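Local coordinates for protein glycine oxidase (Bacillus cereus ATCC 14579, PDB 7CYX) that probably oxidises glycine with molecular oxygen to glyoxylate, hydrogen peroxide and ammonium, using bound FAD, as a step in thiamine diphosphate biosynthesis, at residues 227-232 and 275-280; 233-238 and 293-298; 24-29 and 351-356. All coordinates share one frame; numbering follows the deposited sequence.

Contact 1: residues 227-232 and 275-280; sequences PVKGEV and TVQPES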
# COMPACT_ATOMS: atom_id res chain seq x y z
N PRO A 227 -23.48 -6.96 15.23
CA PRO A 227 -23.08 -6.70 13.84
C PRO A 227 -24.18 -6.21 12.89
O PRO A 227 -25.25 -6.81 12.80
CB PRO A 227 -22.69 -8.10 13.31
CG PRO A 227 -23.59 -9.03 14.11
CD PRO A 227 -23.60 -8.41 15.50
N VAL A 228 -23.87 -5.17 12.12
CA VAL A 228 -24.73 -4.77 11.04
C VAL A 228 -23.97 -5.03 9.74
O VAL A 228 -23.04 -4.33 9.40
CB VAL A 228 -25.21 -3.32 11.22
CG1 VAL A 228 -26.07 -2.86 10.06
CG2 VAL A 228 -25.96 -3.15 12.55
N LYS A 229 -24.36 -6.12 9.07
CA LYS A 229 -23.62 -6.65 7.95
C LYS A 229 -23.72 -5.63 6.82
O LYS A 229 -24.75 -5.03 6.64
CB LYS A 229 -24.14 -8.04 7.56
CG LYS A 229 -23.90 -8.44 6.11
CD LYS A 229 -24.45 -9.82 5.80
CE LYS A 229 -24.03 -10.35 4.45
NZ LYS A 229 -24.59 -11.69 4.16
N GLY A 230 -22.62 -5.41 6.10
CA GLY A 230 -22.63 -4.56 4.90
C GLY A 230 -21.82 -5.21 3.80
O GLY A 230 -20.71 -5.69 4.07
N GLU A 231 -22.41 -5.25 2.59
CA GLU A 231 -21.83 -5.88 1.43
C GLU A 231 -21.35 -4.77 0.51
O GLU A 231 -22.07 -3.78 0.35
CB GLU A 231 -22.85 -6.73 0.68
CG GLU A 231 -23.15 -8.06 1.33
CD GLU A 231 -24.58 -8.54 1.17
OE1 GLU A 231 -25.49 -7.78 1.56
OE2 GLU A 231 -24.77 -9.66 0.63
N VAL A 232 -20.15 -4.95 -0.06
CA VAL A 232 -19.57 -3.97 -0.94
C VAL A 232 -18.89 -4.66 -2.13
O VAL A 232 -18.51 -5.83 -2.08
CB VAL A 232 -18.67 -2.97 -0.21
CG1 VAL A 232 -18.58 -3.23 1.28
CG2 VAL A 232 -17.29 -2.84 -0.84
N THR A 275 -20.92 -13.93 3.88
CA THR A 275 -21.21 -14.20 2.45
C THR A 275 -21.91 -12.99 1.81
O THR A 275 -22.55 -12.23 2.50
CB THR A 275 -22.15 -15.41 2.25
OG1 THR A 275 -23.45 -15.15 2.81
CG2 THR A 275 -21.62 -16.70 2.84
N VAL A 276 -21.90 -12.93 0.48
CA VAL A 276 -22.50 -11.87 -0.28
C VAL A 276 -23.60 -12.49 -1.14
O VAL A 276 -23.34 -13.38 -1.94
CB VAL A 276 -21.44 -11.17 -1.16
CG1 VAL A 276 -22.03 -10.10 -2.06
CG2 VAL A 276 -20.30 -10.59 -0.33
N GLN A 277 -24.82 -11.98 -1.00
CA GLN A 277 -25.97 -12.46 -1.76
C GLN A 277 -25.95 -11.80 -3.13
O GLN A 277 -25.61 -10.62 -3.24
CB GLN A 277 -27.28 -12.18 -1.04
CG GLN A 277 -27.58 -13.19 0.05
CD GLN A 277 -26.45 -13.30 1.03
OE1 GLN A 277 -26.27 -12.43 1.88
NE2 GLN A 277 -25.69 -14.38 0.94
N PRO A 278 -26.24 -12.54 -4.21
CA PRO A 278 -26.36 -11.95 -5.53
C PRO A 278 -27.18 -10.66 -5.60
O PRO A 278 -26.73 -9.69 -6.21
CB PRO A 278 -27.04 -13.09 -6.30
CG PRO A 278 -26.36 -14.32 -5.74
CD PRO A 278 -26.32 -14.01 -4.26
N GLU A 279 -28.37 -10.68 -5.00
CA GLU A 279 -29.34 -9.58 -5.01
C GLU A 279 -28.66 -8.28 -4.55
O GLU A 279 -28.93 -7.23 -5.11
CB GLU A 279 -30.53 -9.94 -4.12
CG GLU A 279 -31.50 -8.81 -3.80
CD GLU A 279 -32.81 -9.27 -3.15
OE1 GLU A 279 -33.86 -9.13 -3.82
OE2 GLU A 279 -32.80 -9.77 -1.99
N SER A 280 -27.82 -8.38 -3.52
CA SER A 280 -27.05 -7.26 -3.01
C SER A 280 -26.07 -6.77 -4.08
O SER A 280 -25.98 -5.57 -4.34
CB SER A 280 -26.30 -7.64 -1.76
OG SER A 280 -27.20 -7.85 -0.68
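Lys-229 and Glu-231 reach from one strand to the loop and first turn that open helix 278-291 and hold them by charged ends. Lys-229 runs out extended, and its NZ donates to Thr-275 O at 2.7 Å. Lys-229 NZ also donates to Gln-277 OE1 at 2.9 Å, in the plane of that carbonyl and on a lone pair. Glu-231 splits its carboxylate. Glu-231 OE2 accepts Gln-277 N at 2.8 Å, with a fairly straight N-H angle of 163°. Glu-231 OE1 takes Ser-280 OG at 2.8 Å from above the carboxylate plane. Gln-277 is the N-cap residue, so the negative charge lies at the helix start, where it would interact favourably with the helix dipole. Val-276 slides past Glu-231, with CG1 4.1 Å from Glu-231 CG. A second shell fixes these groups. The Gln-277 chain bends at CG (chi2 55°), and NE2 bonds in its amide plane to Thr-275 OG1 at 3.0 Å. Asn-273 also bonds that hydroxyl. Lys-268 forms a salt bridge with Glu-231 OE1, and Thr-266 bonds the same oxygen. Strand 225-236 lies between strands 260-269 and 299-311. Helix 278-291 starts over one face of this sheet, while Val-232, whose CB points away from 275-280, touches FAD.

Contact 2: residues 233-238 and 293-298; sequences VAVRSR and PALKEA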
# COMPACT_ATOMS: atom_id res chain seq x y z
N VAL A 233 -18.80 -3.90 -3.23
CA VAL A 233 -18.28 -4.32 -4.52
C VAL A 233 -17.12 -3.40 -4.88
O VAL A 233 -17.11 -2.23 -4.50
CB VAL A 233 -19.40 -4.27 -5.57
CG1 VAL A 233 -18.86 -4.07 -6.97
CG2 VAL A 233 -20.30 -5.49 -5.50
N ALA A 234 -16.14 -3.94 -5.61
CA ALA A 234 -14.98 -3.15 -6.07
C ALA A 234 -14.74 -3.43 -7.55
O ALA A 234 -14.78 -4.58 -7.99
CB ALA A 234 -13.75 -3.51 -5.26
N VAL A 235 -14.48 -2.37 -8.31
CA VAL A 235 -14.10 -2.52 -9.69
C VAL A 235 -12.83 -1.71 -9.95
O VAL A 235 -12.50 -0.79 -9.22
CB VAL A 235 -15.25 -2.09 -10.61
CG1 VAL A 235 -16.53 -2.85 -10.30
CG2 VAL A 235 -15.48 -0.59 -10.55
N ARG A 236 -12.12 -2.09 -11.01
CA ARG A 236 -10.95 -1.39 -11.48
C ARG A 236 -11.32 -0.68 -12.78
O ARG A 236 -12.18 -1.14 -13.49
CB ARG A 236 -9.80 -2.38 -11.72
CG ARG A 236 -9.42 -3.19 -10.49
CD ARG A 236 -8.10 -2.71 -9.92
NE ARG A 236 -7.81 -3.20 -8.57
CZ ARG A 236 -6.86 -2.69 -7.80
NH1 ARG A 236 -6.11 -1.69 -8.23
NH2 ARG A 236 -6.64 -3.19 -6.59
N SER A 237 -10.65 0.43 -13.09
CA SER A 237 -10.86 1.11 -14.37
C SER A 237 -9.56 1.78 -14.81
O SER A 237 -8.79 2.26 -14.01
CB SER A 237 -11.99 2.09 -14.29
OG SER A 237 -11.89 3.05 -15.32
N ARG A 238 -9.34 1.82 -16.12
CA ARG A 238 -8.18 2.54 -16.64
C ARG A 238 -8.53 4.02 -16.86
O ARG A 238 -7.66 4.80 -17.19
CB ARG A 238 -7.68 1.85 -17.92
CG ARG A 238 -6.57 0.83 -17.66
CD ARG A 238 -7.03 -0.61 -17.72
NE ARG A 238 -6.96 -1.12 -19.09
CZ ARG A 238 -6.99 -2.40 -19.42
NH1 ARG A 238 -7.10 -3.33 -18.48
NH2 ARG A 238 -6.89 -2.76 -20.69
N PRO A 293 -22.48 5.83 -15.08
CA PRO A 293 -22.73 4.76 -16.04
C PRO A 293 -21.48 4.04 -16.57
O PRO A 293 -21.52 2.84 -16.84
CB PRO A 293 -23.42 5.46 -17.21
CG PRO A 293 -24.01 6.72 -16.61
CD PRO A 293 -23.04 7.12 -15.51
N ALA A 294 -20.36 4.75 -16.71
CA ALA A 294 -19.16 4.11 -17.24
C ALA A 294 -18.75 2.90 -16.39
O ALA A 294 -17.89 2.14 -16.83
CB ALA A 294 -18.03 5.10 -17.33
N LEU A 295 -19.31 2.72 -15.18
CA LEU A 295 -18.93 1.59 -14.33
C LEU A 295 -19.40 0.27 -14.95
O LEU A 295 -18.97 -0.79 -14.51
CB LEU A 295 -19.50 1.76 -12.92
CG LEU A 295 -18.72 2.69 -11.99
CD1 LEU A 295 -19.53 3.00 -10.73
CD2 LEU A 295 -17.36 2.09 -11.61
N LYS A 296 -20.26 0.34 -15.97
CA LYS A 296 -20.76 -0.81 -16.69
C LYS A 296 -19.61 -1.56 -17.36
O LYS A 296 -19.63 -2.79 -17.36
CB LYS A 296 -21.80 -0.38 -17.72
CG LYS A 296 -23.17 -0.04 -17.15
CD LYS A 296 -24.07 0.68 -18.14
CE LYS A 296 -25.54 0.52 -17.84
NZ LYS A 296 -26.32 1.67 -18.34
N GLU A 297 -18.63 -0.82 -17.88
CA GLU A 297 -17.59 -1.32 -18.78
C GLU A 297 -16.22 -1.28 -18.10
O GLU A 297 -15.19 -1.41 -18.76
CB GLU A 297 -17.60 -0.52 -20.09
CG GLU A 297 -19.01 -0.32 -20.68
CD GLU A 297 -19.11 0.28 -22.08
OE1 GLU A 297 -18.13 0.91 -22.55
OE2 GLU A 297 -20.17 0.12 -22.71
N ALA A 298 -16.22 -1.14 -16.77
CA ALA A 298 -15.06 -1.32 -15.88
C ALA A 298 -14.74 -2.82 -15.70
O ALA A 298 -15.30 -3.69 -16.37
CB ALA A 298 -15.37 -0.67 -14.56
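Arg-236 touches Ala-298 through its backbone, while its polar end is held elsewhere: NE forms a salt bridge with Glu-301, and NH1 a weak hydrogen bond with Gly-258 O. Its CB points away from 293-298. The carbonyl O of Arg-236 faces the other way, and Ala-298 CB sits against it at 3.4 Å. No hydrogen bond joins the two segments, so the contact is mainly apolar. Val-235 meets the turn with one branch, CG2. CG1 is anti to the carbonyl carbon (chi1 -56°), leaving CG2 between that carbon and the backbone N. Val-235 CG2 packs on Leu-295 CD2 at 3.4 Å, and the two side chains cross at about a right angle. Val-235 CG2 also lies 4.0 Å from Ala-298 CB. This is the end of strand 225-236 in the large mixed sheet, packed on the turn that leads from helix 278-291 into strand 299-311. That turn has 3-10 form at 293-296, and Lys-296 N bonds Pro-293 O at 2.9 Å. Ser-237 CB adds a looser touch on Ala-298 CB at 4.4 Å. Leu-295 also packs on Ala-288, Ile-263 and Leu-241. Arg-238, just beyond the touching residues, forms salt bridges with Glu-299 and with Glu-175 of the second subunit.

Contact 3: residues 24-29 and 351-356; sequences AERGHK and LIEGKQ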
# COMPACT_ATOMS: atom_id res chain seq x y z
N ALA A 24 1.68 2.60 23.49
CA ALA A 24 3.07 2.14 23.24
C ALA A 24 3.98 3.33 22.91
O ALA A 24 5.14 3.36 23.29
CB ALA A 24 3.11 1.14 22.11
N GLU A 25 3.45 4.28 22.15
CA GLU A 25 4.19 5.47 21.78
C GLU A 25 4.68 6.20 23.04
O GLU A 25 5.77 6.75 23.04
CB GLU A 25 3.31 6.40 20.94
CG GLU A 25 4.08 7.13 19.87
CD GLU A 25 3.20 8.01 19.00
OE1 GLU A 25 2.12 8.46 19.48
OE2 GLU A 25 3.59 8.24 17.84
N ARG A 26 3.85 6.19 24.10
CA ARG A 26 4.09 6.87 25.39
C ARG A 26 4.80 5.93 26.38
O ARG A 26 4.81 6.22 27.57
CB ARG A 26 2.75 7.34 25.99
CG ARG A 26 2.10 8.53 25.29
CD ARG A 26 0.66 8.73 25.78
NE ARG A 26 -0.16 9.58 24.93
CZ ARG A 26 -1.32 10.13 25.29
NH1 ARG A 26 -1.79 9.97 26.51
NH2 ARG A 26 -2.02 10.83 24.40
N GLY A 27 5.34 4.81 25.90
CA GLY A 27 6.23 3.94 26.69
C GLY A 27 5.52 2.89 27.55
O GLY A 27 6.16 2.31 28.45
N HIS A 28 4.23 2.62 27.28
CA HIS A 28 3.48 1.57 28.00
C HIS A 28 3.72 0.22 27.33
O HIS A 28 3.69 0.15 26.12
CB HIS A 28 1.97 1.83 27.98
CG HIS A 28 1.54 3.05 28.72
ND1 HIS A 28 0.93 2.97 29.95
CD2 HIS A 28 1.60 4.35 28.40
CE1 HIS A 28 0.64 4.18 30.36
NE2 HIS A 28 1.03 5.05 29.42
N LYS A 29 3.92 -0.85 28.11
CA LYS A 29 4.12 -2.18 27.56
C LYS A 29 2.75 -2.81 27.29
O LYS A 29 1.96 -3.08 28.20
CB LYS A 29 5.06 -3.00 28.45
CG LYS A 29 6.47 -2.42 28.60
CD LYS A 29 6.91 -1.47 27.47
CE LYS A 29 8.22 -0.75 27.73
NZ LYS A 29 9.36 -1.45 27.09
N LEU A 351 -6.89 8.79 29.23
CA LEU A 351 -7.68 8.28 30.34
C LEU A 351 -6.91 7.20 31.12
O LEU A 351 -7.03 7.09 32.34
CB LEU A 351 -8.97 7.68 29.78
CG LEU A 351 -9.83 6.93 30.79
CD1 LEU A 351 -10.25 7.86 31.92
CD2 LEU A 351 -11.05 6.31 30.11
N ILE A 352 -6.18 6.35 30.41
CA ILE A 352 -5.43 5.31 31.07
C ILE A 352 -4.31 5.94 31.92
O ILE A 352 -3.97 5.41 32.95
CB ILE A 352 -4.90 4.28 30.05
CG1 ILE A 352 -6.05 3.41 29.53
CG2 ILE A 352 -3.76 3.45 30.63
CD1 ILE A 352 -5.72 2.54 28.33
N GLU A 353 -3.75 7.08 31.46
CA GLU A 353 -2.64 7.79 32.13
C GLU A 353 -3.15 8.85 33.13
O GLU A 353 -2.40 9.71 33.55
CB GLU A 353 -1.78 8.55 31.10
CG GLU A 353 -0.85 7.68 30.28
CD GLU A 353 0.16 8.45 29.44
OE1 GLU A 353 -0.10 9.64 29.11
OE2 GLU A 353 1.21 7.86 29.11
N GLY A 354 -4.45 8.83 33.44
CA GLY A 354 -5.04 9.78 34.37
C GLY A 354 -5.05 11.22 33.86
O GLY A 354 -5.38 12.12 34.62
N LYS A 355 -4.72 11.44 32.58
CA LYS A 355 -4.58 12.82 32.05
C LYS A 355 -5.95 13.39 31.67
O LYS A 355 -6.05 14.60 31.41
CB LYS A 355 -3.64 12.87 30.84
CG LYS A 355 -2.17 12.60 31.15
CD LYS A 355 -1.23 12.77 29.97
CE LYS A 355 0.21 12.45 30.33
NZ LYS A 355 1.12 12.61 29.17
N GLN A 356 -6.99 12.54 31.61
CA GLN A 356 -8.36 12.96 31.30
C GLN A 356 -9.32 12.24 32.26
O GLN A 356 -8.98 11.17 32.79
CB GLN A 356 -8.61 12.73 29.80
CG GLN A 356 -9.72 13.58 29.19
CD GLN A 356 -9.62 13.81 27.70
OE1 GLN A 356 -10.61 14.17 27.05
NE2 GLN A 356 -8.44 13.64 27.14
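Glu-353 is shared between His-28 and Arg-26, one carboxylate oxygen to each. His-28 NE2 donates to OE2 of Glu-353 at 2.8 Å, with an N-H angle of 160°. The oxygen lies in the ring plane of His-28 and is met on its anti side. The imidazole is turned 38° from the carboxylate plane, and the negative charge would tend to favour a protonated ring. Arg-26 NH1 makes a salt bridge to Glu-353 OE1 at 3.1 Å, bent at the hydrogen to 141°. Here the donor stands above the carboxylate plane. Asp-350 is the stronger acid partner of the same NH1. Lys-355 NZ also pairs with Glu-353 OE1, at 3.2 Å, so two cations meet on that oxygen and complete a small salt-bridge network at the surface.

The aliphatic part of Arg-26 lies against the same carboxylate. Its chain is extended from CG to NE, and CD is 3.5 Å from Glu-353 OE2. Glu-353 CG comes within 3.3 Å of His-28 NE2. Farther out, Ile-352 CG2 is 4.5 Å from His-28 CE1, a loose touch.

Both segments end a helix in a Schellman motif. Gly-27 and Gly-354 take the positive phi that each motif needs. Helix 14-25 is the first helix of the Rossmann-type FAD fold, and its far end binds the cofactor through Val-14 and Ile-15. Its C-terminal end meets that of helix 341-352 here. Arg-26 also packs on Gln-346 and Ala-349, and Ile-352 rests on strands 203-206 and 327-331.

In the fold
From the N terminus, 24-29 comes first, at the end of the first helix of the FAD-binding part. It meets 351-356 near the end of the chain, so contact 3 closes a loop around almost everything else. Contacts 1 and 2 are nested inside it. Strand 225-236 supplies 227-232 and then 233-238. Contact 1 closes the loop 232-275, contact 2 the loop 238-293. Their partners follow in the same order, 275-280 before 293-298, so contacts 1 and 2 cross. They hold the two ends of the helix 278-291 region to the large mixed sheet. Their centres are 19 Å apart. Contact 3 lies on the opposite side of the chain's centre from both, joining two helices of the FAD-binding part.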